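Local structure of acetyltransferase, GNAT family (1U6M) at residues A44-T47 with T51-Y54; Y62-E67 with R125-G130; P86-F91 with E98-F103; E106-L109 with W113-D116; I129-L134 with A165-K170. The protein probably transfers an acyl group, most likely acetyl from acetyl-CoA, to an acceptor substrate that has not been identified. All coordinates share one frame; numbering follows the deposited sequence.

How the contacts relate
The five contacts show chemistry changing with depth in a GNAT fold. Contact 1, wholly buried, rests on a methyl over a tyrosine ring and one hydroxyl bond. It touches contact 3, the farther-out half of the same helical side, where an arginine side chain bonds to backbone carbonyls. Contact 4 lies at the sheet's centre and meets contact 1 through the R53–D116 salt bridge; carboxylates, a tyrosine and a water dominate there. Contacts 2 and 5 share helix 129-135. In contact 2 its start packs on strand 59-64 beside a sulfate, while in contact 5 its later residues receive a lysine from the partly exposed 165-170 segment.

Contact 1. Residues A44-T47 with T51-Y54; sequences AEAT and TYRY
A46 and Y52 form the centre of a buried contact in the helical part of the GNAT fold, where the chain leaves helix 36-47 and turns back past it on the way to strand 59-64. The Y52 side chain is a good example of one residue meeting both backbone and side chain of its neighbour. Its CB starts against the carbonyl of the helix, 3.3 Å from A46 O. CG keeps to the same oxygen, and CD2 still lies against the peptide, 3.4 Å from A46 O, and already touches the methyl. Farther out, CE2 is 3.7 Å from A46 CB, CZ stays under the same methyl, and the outermost atom, OH, leaves this segment altogether for L87 of helix 85-93, whose CG is 3.5 Å from Y52 OH. This course follows from the first torsion, with CG anti to the backbone N (chi1 -178°).

The A46 methyl stands over one ring face in a CH-pi contact, CB lying 3.8 Å from the centroid of the Y52 ring and 15° from its normal. The opposite face is met by the chain's own next residues, R53 CB and Y54 N, both toward the rim, so the ring is sandwiched between helix and loop. Beyond the contact, Y54 packs on V73 of strand 67-76 and T47 on I15 of helix 12-25, which ties this turn to the sheet and to a second helix. The polar link across the contact is the hydroxyl of T47: OG1 donates to Y54 O at 3.2 Å, approaching tilted 33° from the carbonyl plane.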
# COMPACT_ATOMS: atom_id res chain seq x y z
N ALA A 44 -5.04 -2.46 12.78
CA ALA A 44 -4.47 -3.84 13.04
C ALA A 44 -5.51 -4.88 12.95
O ALA A 44 -5.30 -5.95 12.34
CB ALA A 44 -3.80 -3.94 14.37
N GLU A 45 -6.67 -4.58 13.52
CA GLU A 45 -7.78 -5.50 13.37
C GLU A 45 -8.20 -5.67 11.91
O GLU A 45 -8.50 -6.78 11.51
CB GLU A 45 -8.96 -5.04 14.25
CG GLU A 45 -10.15 -6.01 14.26
CD GLU A 45 -11.31 -5.57 15.20
OE1 GLU A 45 -12.43 -6.13 15.00
OE2 GLU A 45 -11.07 -4.69 16.10
N ALA A 46 -8.20 -4.62 11.08
CA ALA A 46 -8.64 -4.77 9.65
C ALA A 46 -7.63 -5.64 8.79
O ALA A 46 -7.97 -6.35 7.85
CB ALA A 46 -8.90 -3.38 9.02
N THR A 47 -6.36 -5.51 9.14
CA THR A 47 -5.20 -6.31 8.69
C THR A 47 -5.43 -7.84 8.65
O THR A 47 -4.85 -8.55 7.79
CB THR A 47 -4.05 -5.89 9.62
OG1 THR A 47 -3.25 -4.92 8.96
CG2 THR A 47 -3.31 -6.98 10.16
N THR A 51 -9.06 -9.81 2.31
CA THR A 51 -9.39 -8.84 1.25
C THR A 51 -9.09 -7.37 1.60
O THR A 51 -9.17 -6.49 0.72
CB THR A 51 -10.89 -8.91 0.82
OG1 THR A 51 -11.72 -8.40 1.84
CG2 THR A 51 -11.36 -10.36 0.51
N TYR A 52 -8.72 -7.07 2.83
CA TYR A 52 -8.43 -5.67 3.18
C TYR A 52 -7.23 -5.11 2.37
O TYR A 52 -6.26 -5.84 2.09
CB TYR A 52 -8.20 -5.53 4.70
CG TYR A 52 -7.94 -4.11 5.12
CD1 TYR A 52 -8.84 -3.08 4.73
CD2 TYR A 52 -6.83 -3.77 5.93
CE1 TYR A 52 -8.59 -1.75 5.07
CE2 TYR A 52 -6.59 -2.41 6.29
CZ TYR A 52 -7.50 -1.42 5.85
OH TYR A 52 -7.31 -0.09 6.17
N ARG A 53 -7.32 -3.83 1.99
CA ARG A 53 -6.24 -3.07 1.38
C ARG A 53 -4.85 -3.43 1.97
O ARG A 53 -3.90 -3.72 1.24
CB ARG A 53 -6.50 -1.59 1.54
CG ARG A 53 -5.48 -0.73 0.78
CD ARG A 53 -5.77 0.77 1.05
NE ARG A 53 -7.02 1.20 0.40
CZ ARG A 53 -7.07 1.73 -0.83
NH1 ARG A 53 -5.97 1.91 -1.55
NH2 ARG A 53 -8.22 2.09 -1.37
N TYR A 54 -4.77 -3.43 3.30
CA TYR A 54 -3.56 -3.74 4.00
C TYR A 54 -3.69 -5.04 4.73
O TYR A 54 -3.11 -5.18 5.79
CB TYR A 54 -3.23 -2.61 5.02
CG TYR A 54 -3.10 -1.26 4.34
CD1 TYR A 54 -2.09 -1.01 3.41
CD2 TYR A 54 -3.98 -0.23 4.61
CE1 TYR A 54 -1.97 0.27 2.77
CE2 TYR A 54 -3.87 1.02 3.95
CZ TYR A 54 -2.87 1.23 3.04
OH TYR A 54 -2.75 2.45 2.41

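Contact 2. Residues Y62-E67 with R125-G130; sequences YEHAGE and RGMGIG. With SO4 (sulfate ion), chain E.
I129 lies across the ring of Y62 and joins the first turn of helix 129-135 to strand 59-64. This half is close-packed. I129 CG2 nestles at the root of the tyrosine, 3.7 Å from Y62 CB, while CG1 covers the ring face, 4.2 Å from the centroid of the Y62 ring. The isoleucine manages both because its two branches diverge, CG2 lying anti to the backbone N and CG1 beside it. The phenol oxygen has its own partner elsewhere, S2 N.

The other half is more exposed, and across it a single methyl does the touching. M127 bends at its last torsion and sets CE almost centrally over H64, 3.7 Å from the centroid of the H64 ring and 5° from its normal. The H64 ring also meets F124.

On the side of the loop away from the strand, a sulfate is held loosely. R125 NH2 gives it the one firm bond, 3.0 Å to sulfate O2, and R125 NE, G126 N and G130 N add weak ones. With G128 as N-cap, the loop R125-G130 fits the R/Q-x-x-G-x-G/A motif of GNAT enzymes, so the sulfate, probably from the crystallisation liquor, may mark the acetyl-CoA pyrophosphate site.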
# COMPACT_ATOMS: atom_id res chain seq x y z
N TYR A 62 9.84 -6.45 4.50
CA TYR A 62 11.30 -6.49 4.61
C TYR A 62 11.76 -6.50 6.07
O TYR A 62 11.58 -5.53 6.77
CB TYR A 62 11.93 -5.31 3.91
CG TYR A 62 13.43 -5.46 3.76
CD1 TYR A 62 14.31 -5.10 4.80
CD2 TYR A 62 13.97 -6.00 2.61
CE1 TYR A 62 15.67 -5.22 4.67
CE2 TYR A 62 15.32 -6.16 2.47
CZ TYR A 62 16.16 -5.75 3.49
OH TYR A 62 17.50 -5.90 3.30
N GLU A 63 12.38 -7.58 6.50
CA GLU A 63 12.79 -7.73 7.91
C GLU A 63 14.27 -7.37 8.11
O GLU A 63 15.15 -7.92 7.46
CB GLU A 63 12.52 -9.16 8.36
CG GLU A 63 12.09 -9.33 9.75
CD GLU A 63 11.84 -10.77 10.07
OE1 GLU A 63 10.70 -11.25 9.85
OE2 GLU A 63 12.78 -11.42 10.56
N HIS A 64 14.53 -6.35 8.92
CA HIS A 64 15.89 -5.94 9.19
C HIS A 64 16.16 -6.12 10.69
O HIS A 64 15.39 -5.63 11.51
CB HIS A 64 16.19 -4.50 8.76
CG HIS A 64 17.56 -4.04 9.19
ND1 HIS A 64 17.77 -3.27 10.32
CD2 HIS A 64 18.79 -4.34 8.71
CE1 HIS A 64 19.07 -3.07 10.48
NE2 HIS A 64 19.71 -3.71 9.52
N ALA A 65 17.24 -6.82 11.03
CA ALA A 65 17.58 -7.13 12.43
C ALA A 65 16.38 -7.79 13.10
O ALA A 65 15.98 -7.37 14.20
CB ALA A 65 18.02 -5.82 13.21
N GLY A 66 15.78 -8.78 12.41
CA GLY A 66 14.51 -9.44 12.87
C GLY A 66 13.33 -8.54 13.27
O GLY A 66 12.59 -8.83 14.20
N GLU A 67 13.14 -7.44 12.55
CA GLU A 67 12.10 -6.49 12.82
C GLU A 67 11.53 -6.02 11.46
O GLU A 67 12.30 -5.85 10.52
CB GLU A 67 12.78 -5.34 13.54
CG GLU A 67 11.92 -4.14 13.79
CD GLU A 67 12.13 -3.66 15.20
OE1 GLU A 67 11.23 -3.90 16.04
OE2 GLU A 67 13.22 -3.10 15.45
N ARG A 125 15.37 4.54 7.23
CA ARG A 125 15.47 5.27 5.99
C ARG A 125 16.91 5.28 5.57
O ARG A 125 17.83 5.28 6.41
CB ARG A 125 14.99 6.73 6.11
CG ARG A 125 13.50 6.97 6.52
CD ARG A 125 12.50 5.94 5.91
NE ARG A 125 12.49 6.06 4.46
CZ ARG A 125 11.71 6.90 3.77
NH1 ARG A 125 10.81 7.68 4.38
NH2 ARG A 125 11.81 6.92 2.46
N GLY A 126 17.10 5.32 4.25
CA GLY A 126 18.41 5.60 3.71
C GLY A 126 19.19 4.32 3.58
O GLY A 126 20.37 4.39 3.30
N MET A 127 18.52 3.18 3.75
CA MET A 127 19.15 1.84 3.68
C MET A 127 18.77 1.01 2.45
O MET A 127 19.05 -0.16 2.41
CB MET A 127 18.91 1.02 4.94
CG MET A 127 19.21 1.74 6.26
SD MET A 127 18.65 0.93 7.77
CE MET A 127 18.74 -0.75 7.41
N GLY A 128 18.22 1.61 1.41
CA GLY A 128 17.90 0.76 0.24
C GLY A 128 16.65 -0.15 0.31
O GLY A 128 16.42 -0.91 -0.62
N ILE A 129 15.84 -0.08 1.38
CA ILE A 129 14.74 -1.05 1.63
C ILE A 129 13.59 -0.95 0.62
O ILE A 129 13.14 -1.98 0.09
CB ILE A 129 14.25 -1.01 3.07
CG1 ILE A 129 15.41 -1.49 3.98
CG2 ILE A 129 12.91 -1.85 3.26
CD1 ILE A 129 15.18 -1.35 5.48
N GLY A 130 13.17 0.27 0.29
CA GLY A 130 12.10 0.48 -0.67
C GLY A 130 12.43 -0.08 -2.03
O GLY A 130 11.59 -0.67 -2.72
O2 SO4 E . 13.23 4.59 1.29
O3 SO4 E . 14.44 3.24 1.04
O4 SO4 E . 14.51 4.57 2.05

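Contact 3. Residues P86-F91 with E98-F103; sequences PLREVF and EDVRLF
Between the neighbouring antiparallel strands 67-76 and 112-120 of this GNAT fold the chain makes a long excursion, and here R88 of helix 85-93 is bound to the returning segment 98-103. The guanidinium is held by its edge. R88 NH1 donates to V100 O at 2.6 Å and to E98 O at 2.9 Å; the N-H...O angles are 169° and 158°. Both oxygens accept through a lone pair, in their own carbonyl planes, and both lie close to the guanidinium plane. Two bonds from one nitrogen fix the rotation of the flat group. An extended run from CG to NE carries it out along the returning chain, passing E98 O, which is 3.3 Å from R88 CD.

Neither acid of segment 98-103 reaches the guanidinium; D99 OD1 is 6.5 Å from R88 NH1, so carbonyl dipoles probably do much of the stabilising. L102 supplies one face, its CD1 lying 3.7 Å above the guanidinium plane near the rim, and the same methyl group is 3.9 Å from L87 CD1. L102 thus packs on two successive helix residues, L87 and R88. Next to it V100 meets F91 at about a right angle; CG1, placed between the backbone N and carbonyl carbon (chi1 55°), lies over the ring face, and V100 CB is 3.8 Å from F91 CE2.

L87 and F91 also touch helix 36-47, through A46 and L42. The result is a helix with a loop folded back across it, in the link between strands 67-76 and 112-120, probably an elaboration of a connection that is short in many GNAT enzymes.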
# COMPACT_ATOMS: atom_id res chain seq x y z
N PRO A 86 -13.45 -4.17 4.69
CA PRO A 86 -13.02 -4.63 6.03
C PRO A 86 -12.83 -3.55 7.11
O PRO A 86 -13.24 -3.78 8.26
CB PRO A 86 -11.74 -5.41 5.71
CG PRO A 86 -12.06 -6.04 4.35
CD PRO A 86 -12.69 -4.88 3.63
N LEU A 87 -12.23 -2.40 6.75
CA LEU A 87 -12.03 -1.31 7.74
C LEU A 87 -13.39 -0.70 8.16
O LEU A 87 -13.57 -0.36 9.31
CB LEU A 87 -11.14 -0.17 7.22
CG LEU A 87 -10.17 0.55 8.17
CD1 LEU A 87 -9.80 2.08 7.86
CD2 LEU A 87 -10.32 0.27 9.70
N ARG A 88 -14.31 -0.53 7.22
CA ARG A 88 -15.70 -0.09 7.53
C ARG A 88 -16.45 -1.06 8.48
O ARG A 88 -17.13 -0.62 9.38
CB ARG A 88 -16.47 0.12 6.24
CG ARG A 88 -15.74 1.12 5.28
CD ARG A 88 -16.65 1.71 4.24
NE ARG A 88 -15.91 2.53 3.31
CZ ARG A 88 -15.55 3.78 3.55
NH1 ARG A 88 -15.89 4.35 4.70
NH2 ARG A 88 -14.86 4.46 2.64
N GLU A 89 -16.26 -2.36 8.30
CA GLU A 89 -16.78 -3.39 9.15
C GLU A 89 -16.23 -3.31 10.56
O GLU A 89 -16.98 -3.45 11.52
CB GLU A 89 -16.43 -4.78 8.59
CG GLU A 89 -17.30 -5.28 7.44
CD GLU A 89 -16.92 -6.74 7.06
OE1 GLU A 89 -17.03 -7.67 7.98
OE2 GLU A 89 -16.48 -6.94 5.85
N VAL A 90 -14.91 -3.13 10.68
CA VAL A 90 -14.22 -2.94 11.95
C VAL A 90 -14.73 -1.67 12.64
O VAL A 90 -15.01 -1.72 13.84
CB VAL A 90 -12.64 -2.90 11.75
CG1 VAL A 90 -11.93 -2.30 12.91
CG2 VAL A 90 -12.11 -4.27 11.32
N PHE A 91 -14.80 -0.54 11.94
CA PHE A 91 -15.51 0.67 12.47
C PHE A 91 -16.93 0.41 13.01
O PHE A 91 -17.24 0.78 14.13
CB PHE A 91 -15.60 1.80 11.42
CG PHE A 91 -14.38 2.66 11.37
CD1 PHE A 91 -13.11 2.10 11.25
CD2 PHE A 91 -14.50 4.03 11.49
CE1 PHE A 91 -11.97 2.89 11.23
CE2 PHE A 91 -13.36 4.85 11.48
CZ PHE A 91 -12.08 4.25 11.33
N GLU A 98 -19.67 4.14 9.74
CA GLU A 98 -19.13 3.20 8.77
C GLU A 98 -18.64 3.97 7.54
O GLU A 98 -17.76 3.51 6.81
CB GLU A 98 -20.26 2.28 8.38
CG GLU A 98 -19.96 1.04 7.66
CD GLU A 98 -21.28 0.33 7.27
OE1 GLU A 98 -21.95 0.82 6.32
OE2 GLU A 98 -21.64 -0.68 7.93
N ASP A 99 -19.16 5.18 7.35
CA ASP A 99 -18.85 5.96 6.16
C ASP A 99 -17.76 7.04 6.37
O ASP A 99 -17.82 8.14 5.83
CB ASP A 99 -20.15 6.55 5.63
CG ASP A 99 -20.69 7.69 6.50
OD1 ASP A 99 -20.54 7.74 7.74
OD2 ASP A 99 -21.25 8.61 5.90
N VAL A 100 -16.79 6.72 7.23
CA VAL A 100 -15.53 7.49 7.38
C VAL A 100 -14.92 7.69 5.97
O VAL A 100 -14.88 6.74 5.17
CB VAL A 100 -14.55 6.68 8.31
CG1 VAL A 100 -14.36 5.28 7.77
CG2 VAL A 100 -13.20 7.38 8.51
N ARG A 101 -14.43 8.88 5.68
CA ARG A 101 -13.74 9.18 4.45
C ARG A 101 -12.35 8.49 4.45
O ARG A 101 -11.57 8.67 5.38
CB ARG A 101 -13.53 10.71 4.26
CG ARG A 101 -14.68 11.57 4.74
CD ARG A 101 -14.39 13.11 4.55
NE ARG A 101 -14.25 13.34 3.13
CZ ARG A 101 -15.16 13.92 2.37
NH1 ARG A 101 -16.28 14.43 2.89
NH2 ARG A 101 -14.94 13.97 1.07
N LEU A 102 -12.06 7.74 3.40
CA LEU A 102 -10.86 6.93 3.26
C LEU A 102 -10.22 7.29 1.94
O LEU A 102 -9.96 8.46 1.67
CB LEU A 102 -11.18 5.43 3.37
CG LEU A 102 -11.61 4.94 4.77
CD1 LEU A 102 -11.97 3.43 4.89
CD2 LEU A 102 -10.61 5.42 5.91
N PHE A 103 -9.95 6.31 1.09
CA PHE A 103 -9.37 6.62 -0.25
C PHE A 103 -10.40 6.69 -1.34
O PHE A 103 -11.35 5.91 -1.39
CB PHE A 103 -8.31 5.58 -0.63
CG PHE A 103 -7.36 5.25 0.47
CD1 PHE A 103 -7.73 4.37 1.49
CD2 PHE A 103 -6.08 5.79 0.49
CE1 PHE A 103 -6.87 4.06 2.51
CE2 PHE A 103 -5.20 5.45 1.50
CZ PHE A 103 -5.60 4.59 2.52

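Contact 4. Residues E106-L109 with W113-D116; sequences EETL and WYLD
T108 presses its methyl onto the face of Y114, CG2 coming within 3.4 Å of Y114 CG and 3.8 Å of the ring centroid, 29° from the normal. The first shell has a second member at the far end of the ring. There the E107 side chain crosses the tyrosine at about a right angle and brings its carboxylate to the ring edge, with OE1 3.6 Å from Y114 CE1 and 3.5 Å from Y114 OH. The carboxylate and ring planes are 56° apart, so the two groups do not stack. The same oxygen also approaches D116, 4.3 Å from its OD1. A water spans the two acids, donating to E107 OE1 at 3.1 Å and, weakly, to D116 OD2 at 3.3 Å.

The next shell explains these positions. In T108, OG1 sits between the backbone N and the carbonyl carbon (chi1 77°) and is bonded to E80 OE2, which leaves CG2 directed at the ring. The other oxygen of that carboxylate receives E107 N, so E80 fixes two successive residues of the loop. N152 ND2 bonds to E107 O and weakly to Y114 OH, bridging loop and ring. D116 OD1 is held by Y75 OH and by a salt bridge to R53, whose positive charge would probably ease the proximity of the two acids.

Y114 and D116 belong to strand 112-120, in the middle of the GNAT sheet between antiparallel 67-76 and parallel 148-154, and the loop 106-109 packs against it. While Y114 meets the loop, W113 points away from it, onto helix 137-142.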
# COMPACT_ATOMS: atom_id res chain seq x y z
N GLU A 106 -9.92 5.13 -7.42
CA GLU A 106 -9.90 5.33 -8.87
C GLU A 106 -8.48 5.37 -9.49
O GLU A 106 -8.22 6.16 -10.41
CB GLU A 106 -10.74 6.56 -9.24
CG GLU A 106 -12.28 6.35 -9.03
CD GLU A 106 -13.07 7.67 -8.91
OE1 GLU A 106 -12.46 8.75 -8.77
OE2 GLU A 106 -14.32 7.61 -8.96
N GLU A 107 -7.59 4.50 -9.02
CA GLU A 107 -6.19 4.67 -9.34
C GLU A 107 -5.53 3.57 -10.18
O GLU A 107 -4.43 3.74 -10.67
CB GLU A 107 -5.41 5.01 -8.06
CG GLU A 107 -5.53 4.05 -6.91
CD GLU A 107 -4.98 4.63 -5.60
OE1 GLU A 107 -4.42 3.92 -4.75
OE2 GLU A 107 -5.13 5.84 -5.42
N THR A 108 -6.24 2.45 -10.36
CA THR A 108 -5.71 1.31 -11.11
C THR A 108 -6.14 1.29 -12.57
O THR A 108 -7.10 1.95 -12.93
CB THR A 108 -6.05 -0.05 -10.44
OG1 THR A 108 -7.42 -0.40 -10.70
CG2 THR A 108 -5.78 -0.01 -8.95
N LEU A 109 -5.40 0.54 -13.40
CA LEU A 109 -5.83 0.14 -14.74
C LEU A 109 -6.16 -1.37 -14.81
O LEU A 109 -5.59 -2.16 -14.05
CB LEU A 109 -4.75 0.44 -15.78
CG LEU A 109 -4.40 1.89 -16.13
CD1 LEU A 109 -3.58 1.89 -17.40
CD2 LEU A 109 -5.65 2.80 -16.27
N TRP A 113 -1.25 -5.98 -11.76
CA TRP A 113 -1.12 -6.06 -10.31
C TRP A 113 -0.70 -4.65 -9.85
O TRP A 113 0.32 -4.11 -10.31
CB TRP A 113 -0.09 -7.08 -9.93
CG TRP A 113 -0.06 -7.43 -8.43
CD1 TRP A 113 -0.70 -8.46 -7.82
CD2 TRP A 113 0.70 -6.75 -7.40
NE1 TRP A 113 -0.40 -8.47 -6.46
CE2 TRP A 113 0.44 -7.43 -6.19
CE3 TRP A 113 1.54 -5.63 -7.38
CZ2 TRP A 113 1.03 -7.04 -4.97
CZ3 TRP A 113 2.13 -5.22 -6.16
CH2 TRP A 113 1.87 -5.92 -4.99
N TYR A 114 -1.57 -4.00 -9.08
CA TYR A 114 -1.33 -2.62 -8.75
C TYR A 114 -0.54 -2.44 -7.42
O TYR A 114 -0.94 -2.99 -6.37
CB TYR A 114 -2.64 -1.87 -8.65
CG TYR A 114 -2.45 -0.41 -8.25
CD1 TYR A 114 -2.89 0.06 -7.00
CD2 TYR A 114 -1.83 0.49 -9.11
CE1 TYR A 114 -2.72 1.41 -6.64
CE2 TYR A 114 -1.65 1.86 -8.72
CZ TYR A 114 -2.10 2.28 -7.50
OH TYR A 114 -1.91 3.60 -7.12
N LEU A 115 0.56 -1.68 -7.48
CA LEU A 115 1.35 -1.35 -6.30
C LEU A 115 0.73 -0.15 -5.62
O LEU A 115 0.83 0.95 -6.09
CB LEU A 115 2.82 -1.09 -6.63
CG LEU A 115 3.73 -0.48 -5.53
CD1 LEU A 115 3.79 -1.37 -4.35
CD2 LEU A 115 5.20 -0.12 -6.06
N ASP A 116 0.10 -0.41 -4.47
CA ASP A 116 -0.55 0.61 -3.66
C ASP A 116 0.49 1.44 -2.87
O ASP A 116 0.48 2.65 -2.91
CB ASP A 116 -1.47 -0.12 -2.68
CG ASP A 116 -2.34 0.83 -1.89
OD1 ASP A 116 -3.58 0.74 -1.99
OD2 ASP A 116 -1.81 1.68 -1.18
O HOH W 1 -3.67 4.40 -1.75

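Contact 5. Residues I129-L134 with A165-K170; sequences IGSKLL and ASKGFK. With SO4 (sulfate ion), chain E.
K167 NZ is gripped by three oxygens at helix 129-135. S131 contributes two of them: its side-chain OG accepts from K167 NZ at 3.2 Å, and its backbone O takes a second, weak bond of the same length. The strongest partner is D135, just beyond the segment, whose OD1 forms a salt bridge with the ammonium. S131 and D135 stand one turn apart on the helix, so the lysine closes on successive turns of one side. Its chain is not straight; bends at chi2 (62°) and chi4 (-58°) turn the terminal nitrogen toward S131.

Beside this polar cluster, L134 CD2 is a methyl lying alongside the charged end, 4.1 Å from K167 NZ. The apolar contact is made by its other branch, CD1, which lies 3.9 Å from F169 CE1, approaching the phenyl ring obliquely. CD1 also touches L115 of strand 112-120, so L134 stands between the lysine and the sheet. F169 in turn packs on L149 and L151 of strand 148-154.

K167 and F169 flank the G168 at which helix 158-165 is closed off. A type I turn runs from A165 to G168, closed by G168 N to A165 O at 3.0 Å, and G168, with a positive phi of 101°, completes a Schellman motif before strand 170-177 begins. The contact thus joins two helix-bearing parts of the GNAT fold across a partly buried surface. Its chemistry is that of an ammonium lying alongside a short helix: it pairs with D135 and would probably offset its charge, and would probably also interact favourably with the S131 carbonyl.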
# COMPACT_ATOMS: atom_id res chain seq x y z
N ILE A 129 15.84 -0.08 1.38
CA ILE A 129 14.74 -1.05 1.63
C ILE A 129 13.59 -0.95 0.62
O ILE A 129 13.14 -1.98 0.09
CB ILE A 129 14.25 -1.01 3.07
CG1 ILE A 129 15.41 -1.49 3.98
CG2 ILE A 129 12.91 -1.85 3.26
CD1 ILE A 129 15.18 -1.35 5.48
N GLY A 130 13.17 0.27 0.29
CA GLY A 130 12.10 0.48 -0.67
C GLY A 130 12.43 -0.08 -2.03
O GLY A 130 11.59 -0.67 -2.72
N SER A 131 13.69 0.09 -2.41
CA SER A 131 14.12 -0.23 -3.72
C SER A 131 14.30 -1.72 -3.79
O SER A 131 13.99 -2.29 -4.81
CB SER A 131 15.37 0.57 -4.11
OG SER A 131 16.20 -0.21 -4.98
N LYS A 132 14.71 -2.36 -2.70
CA LYS A 132 14.70 -3.85 -2.65
C LYS A 132 13.33 -4.51 -2.61
O LYS A 132 13.16 -5.59 -3.13
CB LYS A 132 15.41 -4.37 -1.42
CG LYS A 132 16.83 -4.07 -1.36
CD LYS A 132 17.34 -4.71 -0.09
CE LYS A 132 17.69 -6.16 -0.35
NZ LYS A 132 18.97 -6.46 0.38
N LEU A 133 12.37 -3.90 -1.92
CA LEU A 133 11.01 -4.37 -1.91
C LEU A 133 10.43 -4.34 -3.34
O LEU A 133 9.78 -5.27 -3.78
CB LEU A 133 10.16 -3.56 -0.89
CG LEU A 133 10.25 -4.02 0.57
CD1 LEU A 133 9.61 -3.00 1.44
CD2 LEU A 133 9.57 -5.37 0.72
N LEU A 134 10.72 -3.27 -4.04
CA LEU A 134 10.28 -3.06 -5.40
C LEU A 134 10.89 -4.13 -6.35
O LEU A 134 10.18 -4.66 -7.23
CB LEU A 134 10.66 -1.63 -5.75
CG LEU A 134 10.43 -1.02 -7.10
CD1 LEU A 134 8.96 -1.11 -7.55
CD2 LEU A 134 10.92 0.42 -7.01
N ALA A 165 11.42 4.15 -13.68
CA ALA A 165 12.01 4.06 -15.02
C ALA A 165 13.22 3.08 -15.12
O ALA A 165 13.31 2.25 -16.02
CB ALA A 165 12.41 5.44 -15.54
N SER A 166 14.13 3.19 -14.15
CA SER A 166 15.39 2.47 -14.16
C SER A 166 15.16 1.01 -13.81
O SER A 166 16.05 0.18 -13.93
CB SER A 166 16.36 3.11 -13.15
OG SER A 166 16.19 2.60 -11.80
N LYS A 167 13.96 0.69 -13.35
CA LYS A 167 13.61 -0.65 -12.90
C LYS A 167 12.76 -1.26 -13.99
O LYS A 167 12.27 -2.35 -13.81
CB LYS A 167 12.79 -0.58 -11.61
CG LYS A 167 13.50 -1.05 -10.35
CD LYS A 167 14.72 -0.22 -10.01
CE LYS A 167 15.56 -0.86 -8.92
NZ LYS A 167 14.68 -1.04 -7.69
N GLY A 168 12.56 -0.55 -15.08
CA GLY A 168 11.80 -1.07 -16.23
C GLY A 168 10.36 -0.60 -16.36
O GLY A 168 9.63 -1.15 -17.19
N PHE A 169 9.92 0.38 -15.53
CA PHE A 169 8.57 0.96 -15.62
C PHE A 169 8.47 2.01 -16.77
O PHE A 169 9.43 2.74 -17.03
CB PHE A 169 8.15 1.59 -14.29
CG PHE A 169 7.70 0.61 -13.24
CD1 PHE A 169 8.62 0.01 -12.37
CD2 PHE A 169 6.33 0.29 -13.09
CE1 PHE A 169 8.24 -0.90 -11.38
CE2 PHE A 169 5.90 -0.62 -12.10
CZ PHE A 169 6.87 -1.22 -11.24
N LYS A 170 7.31 2.05 -17.45
CA LYS A 170 7.06 2.91 -18.61
C LYS A 170 5.76 3.64 -18.41
O LYS A 170 4.77 3.02 -18.03
CB LYS A 170 6.87 2.10 -19.90
CG LYS A 170 7.81 0.95 -20.15
CD LYS A 170 9.02 1.42 -20.87
CE LYS A 170 9.96 0.27 -21.08
NZ LYS A 170 11.29 0.87 -21.36
O2 SO4 E . 13.23 4.59 1.29
O3 SO4 E . 14.44 3.24 1.04
O4 SO4 E . 14.51 4.57 2.05